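Local coordinates for putative NTP pyrophosphohydrolase (Exiguobacterium sibiricum 255-15, PDB 3NL9), which probably hydrolyses nucleoside triphosphates to monophosphate and pyrophosphate, as an all-alpha member of the phosphoribosyl-ATP pyrophosphohydrolase-like family, at the interface of chains A and B. Coordinates in Å, arbitrary orientation; residue numbers count along the deposited sequence, not the author numbering. Chains: chain A/B, putative NTP pyrophosphohydrolase.

The interface of chains A and B. Residues chain A 41, 44-45, 105; chain B 41, 101, 105.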
loop_
_atom_site.group_PDB
_atom_site.type_symbol
_atom_site.label_atom_id
_atom_site.label_comp_id
_atom_site.label_asym_id
_atom_site.label_seq_id
_atom_site.Cartn_x
_atom_site.Cartn_y
_atom_site.Cartn_z
ATOM N N THR A 41 -4.544 -3.544 5.342
ATOM C CA THR A 41 -4.061 -2.707 4.232
ATOM C C THR A 41 -5.215 -2.475 3.259
ATOM O O THR A 41 -5.489 -1.333 2.853
ATOM C CB THR A 41 -2.821 -3.356 3.529
ATOM O OG1 THR A 41 -1.814 -3.683 4.513
ATOM C CG2 THR A 41 -2.222 -2.442 2.465
ATOM N N GLU A 44 -8.160 -0.087 4.106
ATOM C CA GLU A 44 -7.881 1.299 3.725
ATOM C C GLU A 44 -7.724 1.481 2.206
ATOM O O GLU A 44 -8.451 2.272 1.607
ATOM C CB GLU A 44 -6.669 1.805 4.512
ATOM C CG GLU A 44 -6.943 1.849 6.014
ATOM C CD GLU A 44 -7.865 3.005 6.422
ATOM O OE1 GLU A 44 -8.095 3.946 5.612
ATOM O OE2 GLU A 44 -8.397 2.957 7.546
ATOM N N ALA A 45 -6.830 0.726 1.574
ATOM C CA ALA A 45 -6.526 0.951 0.133
ATOM C C ALA A 45 -7.693 0.576 -0.780
ATOM O O ALA A 45 -7.780 1.093 -1.902
ATOM C CB ALA A 45 -5.309 0.168 -0.294
ATOM N N ILE A 105 0.544 2.388 -4.476
ATOM C CA ILE A 105 0.041 3.375 -3.534
ATOM C C ILE A 105 0.596 4.733 -3.947
ATOM O O ILE A 105 -0.149 5.695 -4.148
ATOM C CB ILE A 105 0.443 2.996 -2.110
ATOM C CG1 ILE A 105 -0.526 1.926 -1.583
ATOM C CG2 ILE A 105 0.445 4.240 -1.169
ATOM C CD1 ILE A 105 0.044 1.088 -0.447
ATOM N N THR B 41 -3.362 -2.593 -6.612
ATOM C CA THR B 41 -2.673 -2.520 -5.313
ATOM C C THR B 41 -2.907 -3.830 -4.564
ATOM O O THR B 41 -1.961 -4.450 -4.049
ATOM C CB THR B 41 -3.148 -1.277 -4.488
ATOM O OG1 THR B 41 -3.035 -0.081 -5.292
ATOM C CG2 THR B 41 -2.349 -1.106 -3.200
ATOM N N ALA B 101 -3.055 3.301 4.202
ATOM C CA ALA B 101 -2.607 2.149 3.420
ATOM C C ALA B 101 -1.057 2.113 3.356
ATOM O O ALA B 101 -0.428 1.094 3.649
ATOM C CB ALA B 101 -3.220 2.184 1.970
ATOM N N ILE B 105 1.518 -0.787 4.807
ATOM C CA ILE B 105 2.530 -1.379 3.947
ATOM C C ILE B 105 3.870 -1.266 4.664
ATOM O O ILE B 105 4.578 -2.257 4.859
ATOM C CB ILE B 105 2.542 -0.679 2.589
ATOM C CG1 ILE B 105 1.404 -1.244 1.724
ATOM C CG2 ILE B 105 3.914 -0.856 1.869
ATOM C CD1 ILE B 105 0.959 -0.309 0.608
#
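A:Ile105 and B:Ile105 point their delta methyls at each other, tip to tip, where helix 87-112 of each chain meets its two-fold mate. The separation modelled between the two CD1 atoms is too short to be real, so the exact placing of these ends is doubtful; the pair still marks the apolar centre of a symmetric helical interface. In both isoleucines CG1 lies beside the backbone N, anti to the carbonyl carbon (chi1 -81°), which sends the longer branch toward the partner chain while CG2 points away from the opposing isoleucine.

Around this centre the methyls of threonine and alanine do the packing, which is consistent with a close approach of the helices. The methyl of A:Thr41, on helix 31-52, meets the flank of the opposing isoleucine, with CG2 3.9 Å from B:Ile105 CG1, and the two side chains cross at about a right angle. B:Thr41 repeats this against A:Ile105. In each threonine chi1 of -52° sets OG1 beside the backbone N and swings CG2 anti to it, turning the methyl, rather than the hydroxyl, to the opposing isoleucine.

Farther out, A:Ala45 and B:Ala101 abut methyl to methyl, 3.7 Å between their CB atoms, bringing helix 31-52 of one chain against helix 87-112 of the other. Such two-fold packing of helices would suit a dimer, although the structure alone does not establish the assembly in solution. At the rim, A:Glu44 bends its carboxylate away from B:Ala101, and its CB lies 3.9 Å from B:Ala101 N.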